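Succinyl-CoA:3-ketoacid coenzyme A transferase subunit B (Helicobacter pylori, PDB 3RRL) catalyses, as subunit B of a CoA-transferase, the transfer of coenzyme A from succinyl-CoA to a 3-oxo acid, yielding a 3-oxoacyl-CoA and succinate. Local coordinates at residues E3-R8 with I136-H141; L62-A65 with T69-V72; A110-P115 with K120-A125; H165-I168 with V173-F176; T169-F174 with E188-D193. All blocks are in the same frame, centred on the assembly; numbering follows the deposited sequence.

Interaction 1 (E3-R8 with I136-H141)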
# COMPACT_ATOMS: atom_id res chain seq x y z
N GLU B 3 -38.45 -1.95 11.53
CA GLU B 3 -38.21 -1.34 12.83
C GLU B 3 -37.62 -2.35 13.83
O GLU B 3 -36.57 -2.09 14.43
CB GLU B 3 -39.49 -0.72 13.39
CG GLU B 3 -39.28 -0.03 14.72
CD GLU B 3 -40.51 0.73 15.20
OE1 GLU B 3 -41.55 0.71 14.49
OE2 GLU B 3 -40.44 1.35 16.28
N ALA B 4 -38.28 -3.49 14.00
CA ALA B 4 -37.80 -4.49 14.95
C ALA B 4 -36.41 -5.01 14.57
O ALA B 4 -35.61 -5.35 15.44
CB ALA B 4 -38.80 -5.64 15.07
N ILE B 5 -36.13 -5.05 13.28
CA ILE B 5 -34.83 -5.49 12.79
C ILE B 5 -33.75 -4.48 13.15
O ILE B 5 -32.71 -4.82 13.70
CB ILE B 5 -34.84 -5.65 11.26
CG1 ILE B 5 -35.87 -6.70 10.84
CG2 ILE B 5 -33.47 -6.01 10.76
CD1 ILE B 5 -36.03 -6.84 9.32
N ILE B 6 -34.02 -3.22 12.81
CA ILE B 6 -33.06 -2.15 12.98
C ILE B 6 -32.71 -1.93 14.44
O ILE B 6 -31.54 -1.94 14.83
CB ILE B 6 -33.58 -0.85 12.34
CG1 ILE B 6 -33.52 -0.97 10.82
CG2 ILE B 6 -32.79 0.36 12.82
CD1 ILE B 6 -34.43 -0.01 10.09
N LYS B 7 -33.74 -1.73 15.26
CA LYS B 7 -33.56 -1.55 16.69
C LYS B 7 -32.83 -2.71 17.38
O LYS B 7 -32.08 -2.50 18.32
CB LYS B 7 -34.90 -1.25 17.37
CG LYS B 7 -35.43 0.13 16.98
CD LYS B 7 -36.62 0.58 17.80
CE LYS B 7 -37.03 1.99 17.40
NZ LYS B 7 -38.24 2.47 18.13
N ARG B 8 -33.04 -3.94 16.90
CA ARG B 8 -32.34 -5.09 17.48
C ARG B 8 -30.89 -5.09 17.01
O ARG B 8 -29.98 -5.38 17.79
CB ARG B 8 -33.04 -6.40 17.12
CG ARG B 8 -32.32 -7.65 17.61
CD ARG B 8 -32.07 -7.62 19.12
NE ARG B 8 -31.26 -8.75 19.56
CZ ARG B 8 -29.93 -8.80 19.48
NH1 ARG B 8 -29.28 -9.87 19.90
NH2 ARG B 8 -29.25 -7.78 18.97
N ILE B 136 -22.61 -9.30 10.79
CA ILE B 136 -24.03 -9.41 11.06
C ILE B 136 -24.86 -9.13 9.80
O ILE B 136 -24.68 -8.10 9.16
CB ILE B 136 -24.47 -8.41 12.14
CG1 ILE B 136 -23.63 -8.58 13.41
CG2 ILE B 136 -25.96 -8.57 12.46
CD1 ILE B 136 -23.93 -7.52 14.46
N VAL B 137 -25.76 -10.05 9.46
CA VAL B 137 -26.70 -9.81 8.37
C VAL B 137 -28.07 -9.48 8.96
O VAL B 137 -28.55 -10.17 9.86
CB VAL B 137 -26.84 -11.04 7.45
CG1 VAL B 137 -27.99 -10.83 6.46
CG2 VAL B 137 -25.54 -11.30 6.71
N ILE B 138 -28.68 -8.42 8.46
CA ILE B 138 -30.03 -8.05 8.88
C ILE B 138 -30.94 -8.00 7.66
O ILE B 138 -30.62 -7.36 6.65
CB ILE B 138 -30.06 -6.72 9.66
CG1 ILE B 138 -29.81 -5.53 8.73
CG2 ILE B 138 -29.08 -6.76 10.82
CD1 ILE B 138 -29.99 -4.17 9.41
N MSE B 139 -32.06 -8.69 7.75
CA MSE B 139 -32.82 -9.05 6.58
C MSE B 139 -34.27 -9.32 6.93
O MSE B 139 -34.56 -9.85 8.01
CB MSE B 139 -32.21 -10.33 6.03
CG MSE B 139 -32.77 -10.83 4.75
SE MSE B 139 -31.74 -12.41 4.32
CE MSE B 139 -32.43 -13.61 5.69
N GLU B 140 -35.19 -9.00 6.03
CA GLU B 140 -36.57 -9.44 6.19
C GLU B 140 -36.60 -10.96 6.01
O GLU B 140 -35.93 -11.50 5.12
CB GLU B 140 -37.50 -8.74 5.20
CG GLU B 140 -37.87 -7.32 5.63
CD GLU B 140 -38.45 -6.49 4.50
OE1 GLU B 140 -39.59 -6.78 4.07
OE2 GLU B 140 -37.77 -5.55 4.04
N HIS B 141 -37.36 -11.64 6.87
CA HIS B 141 -37.29 -13.09 6.97
C HIS B 141 -37.84 -13.81 5.74
O HIS B 141 -37.33 -14.87 5.35
CB HIS B 141 -38.02 -13.57 8.24
CG HIS B 141 -37.61 -14.95 8.68
ND1 HIS B 141 -36.79 -15.17 9.77
CD2 HIS B 141 -37.91 -16.17 8.18
CE1 HIS B 141 -36.60 -16.47 9.92
NE2 HIS B 141 -37.27 -17.10 8.97
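Ile5 packs against Ile138, Met139 and Glu140 where helix 2-10 meets strand 134-138 and the residues that follow it, a helix-on-sheet contact in the alpha/beta core of this coenzyme A transferase. Walking along the helix, a salt bridge spans its first turn: Lys7 NZ reaches Glu3 OE2 at 3.1 Å, on the oxygen's anti lone pair. Ile5 does the packing and splits its branches between two targets. With CG2 placed anti to the backbone N (chi1 of CG1 -61°), that methyl lies 3.7 Å from Ile138 CB and 4.2 Å from Ile138 CD1, the two side chains meeting at a slant. The other branch is extended, chi2 175°, and carries CD1 past Ile138 to the backbone beyond. Ile6 turns from the strand. Arg8 touches Gln166 and Ile168 of strand 166-168 and forms salt bridges with Glu12 and Glu185. On the strand side, the Glu140 carboxylate pairs with Arg2. The absence of hydrogen bonds between 3-8 and 136-141, with 174 Å² buried, marks this as packing alone. Ile5 CD1 ends 3.6 Å from Met139 O and 4.2 Å from Glu140 CG.

Interaction 2 (L62-A65 with T69-V72)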
# COMPACT_ATOMS: atom_id res chain seq x y z
N LEU B 62 -17.28 15.05 -0.71
CA LEU B 62 -17.45 14.26 0.50
C LEU B 62 -18.77 13.48 0.51
O LEU B 62 -19.84 14.04 0.73
CB LEU B 62 -17.37 15.19 1.71
CG LEU B 62 -17.53 14.59 3.11
CD1 LEU B 62 -16.56 13.44 3.31
CD2 LEU B 62 -17.33 15.69 4.16
N ILE B 63 -18.67 12.17 0.33
CA ILE B 63 -19.85 11.32 0.25
C ILE B 63 -19.64 9.98 0.95
O ILE B 63 -18.52 9.59 1.25
CB ILE B 63 -20.25 11.03 -1.21
CG1 ILE B 63 -19.08 10.40 -1.96
CG2 ILE B 63 -20.72 12.31 -1.89
CD1 ILE B 63 -19.45 9.80 -3.30
N ASN B 64 -20.74 9.28 1.23
CA ASN B 64 -20.65 7.94 1.78
C ASN B 64 -20.69 6.94 0.64
O ASN B 64 -20.75 7.32 -0.53
CB ASN B 64 -21.77 7.69 2.79
CG ASN B 64 -23.16 7.80 2.19
OD1 ASN B 64 -23.34 7.74 0.96
ND2 ASN B 64 -24.16 7.94 3.05
N ALA B 65 -20.66 5.66 0.97
CA ALA B 65 -20.60 4.62 -0.05
C ALA B 65 -21.82 4.71 -0.95
O ALA B 65 -21.78 4.27 -2.10
CB ALA B 65 -20.51 3.25 0.59
N THR B 69 -24.20 12.98 0.16
CA THR B 69 -23.34 14.00 0.75
C THR B 69 -23.40 13.93 2.27
O THR B 69 -24.49 13.85 2.86
CB THR B 69 -23.75 15.41 0.29
OG1 THR B 69 -25.13 15.64 0.61
CG2 THR B 69 -23.53 15.56 -1.21
N ILE B 70 -22.23 13.96 2.90
CA ILE B 70 -22.14 13.81 4.35
C ILE B 70 -21.16 14.80 4.97
O ILE B 70 -20.63 15.67 4.28
CB ILE B 70 -21.66 12.40 4.74
CG1 ILE B 70 -20.32 12.09 4.07
CG2 ILE B 70 -22.69 11.36 4.34
CD1 ILE B 70 -19.66 10.80 4.56
N THR B 71 -20.94 14.67 6.27
CA THR B 71 -19.86 15.38 6.94
C THR B 71 -18.97 14.38 7.65
O THR B 71 -19.19 13.17 7.57
CB THR B 71 -20.38 16.40 7.96
OG1 THR B 71 -21.04 15.71 9.03
CG2 THR B 71 -21.35 17.39 7.30
N VAL B 72 -17.95 14.88 8.35
CA VAL B 72 -17.06 14.02 9.12
C VAL B 72 -17.08 14.45 10.58
O VAL B 72 -17.35 15.61 10.88
CB VAL B 72 -15.60 14.10 8.59
CG1 VAL B 72 -15.54 13.62 7.16
CG2 VAL B 72 -15.06 15.51 8.69
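Leu62 and Ile70 are joined by a backbone hydrogen bond within a single beta bridge, Ile63 with Thr69, between stretches whose end-to-end directions differ by 97°. Ile70 N donates to Leu62 O at 3.2 Å with an N-H...O angle of 163°, approaching from 35° above the carbonyl plane. The same oxygen has Thr69 CA 3.5 Å away in a CA-H...O contact. Leu62, its CG anti to the backbone N, reaches across to the Ile70-Thr71 peptide: CD2 is 3.3 Å from Ile70 O, while CD1 rests 4.0 Å from Val72 CG1. Ile70 crosses Leu62 at about a right angle, CG1 lying 3.9 Å from Leu62 CG. Its two branches then diverge, CD1 to Ile63 C at 3.7 Å and CG2 to Asn64 ND2 at 3.9 Å. The latter is a van der Waals touch; Asn64 OD1 accepts from Glu68 N. Another protein chain meets Thr69 and Ile63, bonding Thr69 OG1 through its backbone and Ile63 N through a polar side chain. With the Asn64 side chain about 8 Å from that of Glu43, the predicted catalytic glutamate, this tight loop closure borders both the probable active site and the subunit interface.

Interaction 3 (A110-P115 with K120-A125)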
# COMPACT_ATOMS: atom_id res chain seq x y z
N ALA B 110 -25.98 -14.51 0.26
CA ALA B 110 -26.14 -14.03 -1.09
C ALA B 110 -26.75 -12.64 -1.05
O ALA B 110 -27.89 -12.49 -0.67
CB ALA B 110 -27.01 -14.96 -1.88
N ASN B 111 -25.99 -11.63 -1.44
CA ASN B 111 -26.52 -10.28 -1.50
C ASN B 111 -26.14 -9.40 -2.69
O ASN B 111 -26.44 -8.23 -2.69
CB ASN B 111 -26.31 -9.53 -0.18
CG ASN B 111 -24.94 -8.95 -0.04
OD1 ASN B 111 -24.02 -9.31 -0.75
ND2 ASN B 111 -24.79 -8.04 0.89
N TRP B 112 -25.46 -9.94 -3.69
CA TRP B 112 -25.06 -9.10 -4.80
C TRP B 112 -25.71 -9.33 -6.15
O TRP B 112 -25.69 -8.45 -7.00
CB TRP B 112 -23.55 -9.16 -4.97
CG TRP B 112 -23.04 -10.46 -5.45
CD1 TRP B 112 -22.88 -11.58 -4.73
CD2 TRP B 112 -22.60 -10.77 -6.77
NE1 TRP B 112 -22.39 -12.58 -5.51
CE2 TRP B 112 -22.19 -12.10 -6.77
CE3 TRP B 112 -22.51 -10.04 -7.95
CZ2 TRP B 112 -21.71 -12.72 -7.89
CZ3 TRP B 112 -22.04 -10.66 -9.07
CH2 TRP B 112 -21.64 -11.99 -9.04
N MSE B 113 -26.27 -10.51 -6.38
CA MSE B 113 -26.81 -10.79 -7.68
C MSE B 113 -28.07 -11.66 -7.74
O MSE B 113 -28.17 -12.66 -7.05
CB MSE B 113 -25.71 -11.43 -8.51
CG MSE B 113 -26.16 -12.14 -9.74
SE MSE B 113 -24.64 -12.82 -10.72
CE MSE B 113 -24.50 -11.40 -12.02
N ILE B 114 -28.99 -11.28 -8.62
CA ILE B 114 -30.09 -12.14 -9.03
C ILE B 114 -29.99 -12.36 -10.54
O ILE B 114 -30.14 -11.41 -11.31
CB ILE B 114 -31.45 -11.51 -8.71
CG1 ILE B 114 -31.54 -11.17 -7.22
CG2 ILE B 114 -32.59 -12.44 -9.11
CD1 ILE B 114 -32.78 -10.36 -6.84
N PRO B 115 -29.76 -13.61 -10.97
CA PRO B 115 -29.49 -13.92 -12.38
C PRO B 115 -30.52 -13.32 -13.33
O PRO B 115 -31.72 -13.42 -13.10
CB PRO B 115 -29.60 -15.44 -12.42
CG PRO B 115 -29.21 -15.88 -11.05
CD PRO B 115 -29.72 -14.81 -10.12
N LYS B 120 -25.65 -5.56 -10.63
CA LYS B 120 -25.09 -4.25 -10.31
C LYS B 120 -23.60 -4.47 -10.07
O LYS B 120 -22.75 -3.86 -10.73
CB LYS B 120 -25.76 -3.67 -9.06
N GLY B 121 -23.31 -5.30 -9.08
CA GLY B 121 -21.96 -5.73 -8.79
C GLY B 121 -21.93 -6.00 -7.31
O GLY B 121 -22.96 -5.82 -6.65
N MSE B 122 -20.79 -6.44 -6.80
CA MSE B 122 -20.69 -6.70 -5.36
C MSE B 122 -20.13 -5.53 -4.55
O MSE B 122 -20.21 -5.54 -3.32
CB MSE B 122 -19.85 -7.96 -5.10
CG MSE B 122 -18.38 -7.82 -5.48
SE MSE B 122 -18.11 -7.72 -7.41
CE MSE B 122 -18.82 -9.46 -7.91
N GLY B 123 -19.56 -4.52 -5.21
CA GLY B 123 -18.90 -3.45 -4.47
C GLY B 123 -17.94 -4.04 -3.44
O GLY B 123 -17.17 -4.96 -3.74
N GLY B 124 -18.00 -3.54 -2.21
CA GLY B 124 -17.10 -4.01 -1.16
C GLY B 124 -17.63 -5.12 -0.27
O GLY B 124 -16.97 -5.52 0.69
N ALA B 125 -18.82 -5.62 -0.58
CA ALA B 125 -19.47 -6.64 0.26
C ALA B 125 -18.64 -7.92 0.43
O ALA B 125 -18.56 -8.49 1.52
CB ALA B 125 -20.85 -6.97 -0.27
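Trp112 and Met122 form a Met-aromatic contact, with the glycine-rich loop 121-124 folding past the indole just before helix 125-131. Met122 is present as selenomethionine. Trp112 CB starts the contact at 3.8 Å from Gly121 O and equally near Met122 CA, and CG lies 4.1 Å from Met122 CB. Farther along, the six-membered ring meets the methyl: CE3 is 3.7 Å and CZ3 3.6 Å from Met122 CE. This methyl stands over one face, 3.8 Å from the ring centroid and 19° off the normal, a CH-pi arrangement, while SE is farther off, 5.5 Å from the same centroid, and oblique. The Met122 chain, bent at chi2 (-69°) and chi3, runs alongside the indole and curls its end onto it. Met113 CB lies over the rim of the opposite face, and NE1 bonds to Leu158 O, fixing the ring's rotation.

The loop's backbone angles suit its glycines: Gly121 adopts phi 151°, a conformation that calls for glycine, and positive phi at Gly123 suits the type II' turn from Met122 to Ala125. A chain of another protein bonds the backbones of Lys120 and Gly123. The side chain of Ala125 is about 7 Å from that of Glu43, the predicted active-site residue. Asn111 OD1 is hydrogen-bonded to Thr159 OG1, and Ala125 CB lies 4.0 Å from that same Asn111 OD1.

Interaction 4 (H165-I168 with V173-F176)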
# COMPACT_ATOMS: atom_id res chain seq x y z
N HIS B 165 -21.85 -14.43 11.04
CA HIS B 165 -21.78 -14.73 12.47
C HIS B 165 -23.15 -14.69 13.13
O HIS B 165 -23.48 -15.54 13.96
CB HIS B 165 -20.82 -13.78 13.19
CG HIS B 165 -19.38 -14.01 12.85
ND1 HIS B 165 -18.72 -13.29 11.87
CD2 HIS B 165 -18.48 -14.89 13.33
CE1 HIS B 165 -17.47 -13.72 11.78
NE2 HIS B 165 -17.30 -14.69 12.66
N GLN B 166 -23.95 -13.70 12.76
CA GLN B 166 -25.24 -13.49 13.40
C GLN B 166 -26.25 -12.99 12.37
O GLN B 166 -25.93 -12.18 11.50
CB GLN B 166 -25.09 -12.49 14.54
CG GLN B 166 -26.40 -12.02 15.18
CD GLN B 166 -26.16 -10.89 16.18
OE1 GLN B 166 -25.36 -9.99 15.94
NE2 GLN B 166 -26.85 -10.95 17.31
N LEU B 167 -27.47 -13.50 12.46
CA LEU B 167 -28.52 -13.12 11.53
C LEU B 167 -29.73 -12.60 12.30
O LEU B 167 -30.28 -13.29 13.16
CB LEU B 167 -28.92 -14.31 10.64
CG LEU B 167 -30.26 -14.19 9.91
CD1 LEU B 167 -30.24 -13.07 8.87
CD2 LEU B 167 -30.65 -15.53 9.25
N ILE B 168 -30.12 -11.37 12.00
CA ILE B 168 -31.25 -10.74 12.65
C ILE B 168 -32.35 -10.50 11.62
O ILE B 168 -32.14 -9.78 10.64
CB ILE B 168 -30.83 -9.38 13.25
CG1 ILE B 168 -29.67 -9.57 14.24
CG2 ILE B 168 -32.01 -8.69 13.91
CD1 ILE B 168 -29.18 -8.26 14.85
N VAL B 173 -33.47 -13.99 15.95
CA VAL B 173 -32.05 -13.81 15.94
C VAL B 173 -31.39 -15.19 15.94
O VAL B 173 -31.71 -16.03 16.75
CB VAL B 173 -31.56 -13.01 17.14
CG1 VAL B 173 -30.08 -12.82 17.07
CG2 VAL B 173 -32.27 -11.70 17.21
N PHE B 174 -30.46 -15.40 15.02
CA PHE B 174 -29.76 -16.65 14.89
C PHE B 174 -28.27 -16.41 14.99
O PHE B 174 -27.78 -15.36 14.62
CB PHE B 174 -30.01 -17.28 13.53
CG PHE B 174 -31.44 -17.61 13.25
CD1 PHE B 174 -31.92 -18.87 13.50
CD2 PHE B 174 -32.28 -16.67 12.70
CE1 PHE B 174 -33.22 -19.18 13.23
CE2 PHE B 174 -33.58 -16.98 12.43
CZ PHE B 174 -34.05 -18.23 12.69
N GLU B 175 -27.55 -17.40 15.49
CA GLU B 175 -26.09 -17.37 15.52
C GLU B 175 -25.52 -18.56 14.77
O GLU B 175 -26.18 -19.57 14.58
CB GLU B 175 -25.58 -17.31 16.95
CG GLU B 175 -25.81 -15.96 17.60
CD GLU B 175 -25.40 -15.91 19.07
OE1 GLU B 175 -24.97 -16.96 19.61
OE2 GLU B 175 -25.53 -14.82 19.68
N PHE B 176 -24.27 -18.43 14.33
CA PHE B 176 -23.62 -19.47 13.55
C PHE B 176 -22.33 -19.93 14.20
O PHE B 176 -21.47 -19.11 14.51
CB PHE B 176 -23.35 -18.98 12.13
CG PHE B 176 -24.60 -18.76 11.33
CD1 PHE B 176 -25.23 -17.53 11.32
CD2 PHE B 176 -25.14 -19.80 10.59
CE1 PHE B 176 -26.39 -17.33 10.59
CE2 PHE B 176 -26.29 -19.60 9.86
CZ PHE B 176 -26.92 -18.36 9.86
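Leu167 and Phe174 exchange a reciprocal pair of backbone hydrogen bonds at the middle of the antiparallel hairpin formed by strands 166-168 and 172-177, whose short axes run at 166° with a closest approach of 4.7 Å. Phe174 N gives to Leu167 O at 2.8 Å, lying in the carbonyl plane, and Leu167 N returns the bond to Phe174 O at 2.9 Å. A third bond, Phe176 N to His165 O at 3.0 Å, is less straight, its N-H...O angle being 144°, where 165 precedes the regular strand.

Three CA-H...O contacts supplement these bonds: the CA atoms of Glu175, Gln166 and Val173 point at His165 O, Phe174 O and Leu167 O respectively. The shortest puts Val173 CA 3.3 Å from Leu167 O.

Apolar packing differs on the two faces. On the face bearing Leu167 and Phe174, the two side chains run side by side, CD2 of Leu167 being 4.0 Å from CD2 of Phe174. On the face bearing Gln166, Ile168, Val173 and Glu175, Ile168 CG1 is 4.3 Å from Val173 CG1. Apart from these, Phe176 turns the edge of its ring to Leu167, CE1 approaching Leu167 CB at 3.9 Å in the ring plane.

One touch is polar on apolar: Gln166, extended with CG anti to the backbone N (chi1 172°), brings NE2 against Val173 CG1. Its amide is satisfied by Lys134 and Glu12, and Arg8 of helix 2-10 covers this side.

Backbone bonds thus set the register, while the chemistry separates the aromatic-aliphatic pair Leu167-Phe174 from a face that mixes aliphatic groups with a glutamine amide bonded to Lys134 and Glu12.

Interaction 5 (T169-F174 with E188-D193)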
# COMPACT_ATOMS: atom_id res chain seq x y z
N THR B 169 -33.52 -11.11 11.83
CA THR B 169 -34.68 -10.83 10.98
C THR B 169 -35.84 -10.25 11.81
O THR B 169 -35.71 -10.05 13.03
CB THR B 169 -35.15 -12.09 10.21
OG1 THR B 169 -35.90 -12.95 11.08
CG2 THR B 169 -33.96 -12.85 9.65
N ASP B 170 -36.96 -9.99 11.16
CA ASP B 170 -38.15 -9.48 11.86
C ASP B 170 -38.78 -10.55 12.76
O ASP B 170 -39.64 -10.25 13.61
CB ASP B 170 -39.19 -8.97 10.84
CG ASP B 170 -39.38 -9.93 9.68
OD1 ASP B 170 -38.37 -10.29 9.04
OD2 ASP B 170 -40.53 -10.34 9.42
N LEU B 171 -38.36 -11.79 12.57
CA LEU B 171 -38.86 -12.92 13.35
C LEU B 171 -37.91 -13.29 14.48
O LEU B 171 -38.32 -13.37 15.64
CB LEU B 171 -39.14 -14.15 12.48
CG LEU B 171 -40.16 -13.96 11.36
CD1 LEU B 171 -40.47 -15.30 10.68
CD2 LEU B 171 -41.43 -13.33 11.90
N ALA B 172 -36.66 -13.54 14.14
CA ALA B 172 -35.70 -14.07 15.09
C ALA B 172 -34.25 -13.67 14.92
O ALA B 172 -33.85 -13.09 13.93
CB ALA B 172 -35.80 -15.57 15.07
N VAL B 173 -33.47 -13.99 15.95
CA VAL B 173 -32.05 -13.81 15.94
C VAL B 173 -31.39 -15.19 15.94
O VAL B 173 -31.71 -16.03 16.75
CB VAL B 173 -31.56 -13.01 17.14
CG1 VAL B 173 -30.08 -12.82 17.07
CG2 VAL B 173 -32.27 -11.70 17.21
N PHE B 174 -30.46 -15.40 15.02
CA PHE B 174 -29.76 -16.65 14.89
C PHE B 174 -28.27 -16.41 14.99
O PHE B 174 -27.78 -15.36 14.62
CB PHE B 174 -30.01 -17.28 13.53
CG PHE B 174 -31.44 -17.61 13.25
CD1 PHE B 174 -31.92 -18.87 13.50
CD2 PHE B 174 -32.28 -16.67 12.70
CE1 PHE B 174 -33.22 -19.18 13.23
CE2 PHE B 174 -33.58 -16.98 12.43
CZ PHE B 174 -34.05 -18.23 12.69
N GLU B 188 -40.13 -9.71 19.49
CA GLU B 188 -41.34 -9.45 20.28
C GLU B 188 -42.62 -9.85 19.55
O GLU B 188 -42.85 -9.44 18.42
CB GLU B 188 -41.40 -7.97 20.68
CG GLU B 188 -40.97 -7.70 22.11
CD GLU B 188 -41.96 -8.22 23.13
OE1 GLU B 188 -41.76 -7.99 24.34
OE2 GLU B 188 -42.96 -8.86 22.72
N GLY B 189 -43.45 -10.66 20.22
CA GLY B 189 -44.73 -11.06 19.67
C GLY B 189 -44.63 -12.15 18.61
O GLY B 189 -45.57 -12.38 17.84
N VAL B 190 -43.48 -12.82 18.57
CA VAL B 190 -43.25 -13.90 17.62
C VAL B 190 -43.11 -15.24 18.35
O VAL B 190 -42.53 -15.32 19.43
CB VAL B 190 -42.01 -13.62 16.74
CG1 VAL B 190 -41.75 -14.79 15.80
CG2 VAL B 190 -42.21 -12.33 15.95
N SER B 191 -43.65 -16.29 17.74
CA SER B 191 -43.71 -17.59 18.40
C SER B 191 -42.66 -18.53 17.81
O SER B 191 -42.29 -18.40 16.65
CB SER B 191 -45.08 -18.23 18.24
OG SER B 191 -45.16 -18.92 17.00
N LEU B 192 -42.18 -19.44 18.64
CA LEU B 192 -41.24 -20.45 18.17
C LEU B 192 -41.78 -21.12 16.90
O LEU B 192 -41.04 -21.30 15.93
CB LEU B 192 -40.99 -21.50 19.26
CG LEU B 192 -40.06 -22.66 18.88
CD1 LEU B 192 -38.78 -22.16 18.23
CD2 LEU B 192 -39.75 -23.54 20.08
N ASP B 193 -43.05 -21.47 16.92
CA ASP B 193 -43.66 -22.17 15.78
C ASP B 193 -43.73 -21.31 14.52
O ASP B 193 -43.60 -21.84 13.41
CB ASP B 193 -45.05 -22.69 16.15
CG ASP B 193 -45.00 -24.04 16.86
OD1 ASP B 193 -44.00 -24.33 17.55
OD2 ASP B 193 -45.97 -24.81 16.72
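Val190 meets Leu171 and Asp170 largely through their carbonyl oxygens; the flat groups of this contact are peptide units, and no aromatic ring takes part. Around Leu171 O gather CG1, CB and CG2 of Val190, with CG1 nearest at 3.7 Å and CG2 at 4.0 Å. CG2 is also 4.1 Å from Asp170 O. CG1 is anti to the backbone N (chi1 177°), which lets it serve a second neighbour: Leu171 CD2 lies 4.2 Å away, the two side chains crossing at about a right angle. The turn that presents these carbonyls is held by Thr169, whose OG1 accepts from Leu171 N at 3.1 Å and from Ala172 N at 3.2 Å, bonds to the nitrogens two and three residues on, an ST turn and an ST motif. Thr169 N further bonds Ala172 O at 2.9 Å, closing the loop at the start of strand 172-177. On the other segment Ser191, the N-cap of helix 192-198, bonds Gln194 N through its hydroxyl, and Val190 also packs on Val195 of that helix. Without any hydrogen bond across it and with 116 Å² buried, the contact is a van der Waals one at the surface, methyls resting on a hairpin turn held by internal bonds and by His141.

From the N terminus, helix 2-10 closes the longest loop when interaction 1 brings it to strand 134-138, 128 residues on. Interactions 2 and 3 are nested in that loop, one after the other: the first closes a three-residue gap leading into strand 72-73, the second a gap spanning strand 118-119, and their nearest atoms are about 8 Å apart. Interaction 4 follows in series as the hairpin 166-168/172-177, whose first strand bonds beside 134-138, Val137 O probably accepting from Ile168 N at 2.9 Å. Interaction 5 shares Val173 and Phe174 with it and joins the hairpin turn to the loop leading into helix 192-198, while His141 links it to interaction 1. Interactions 1, 4 and 5 thus cluster on the large sheet.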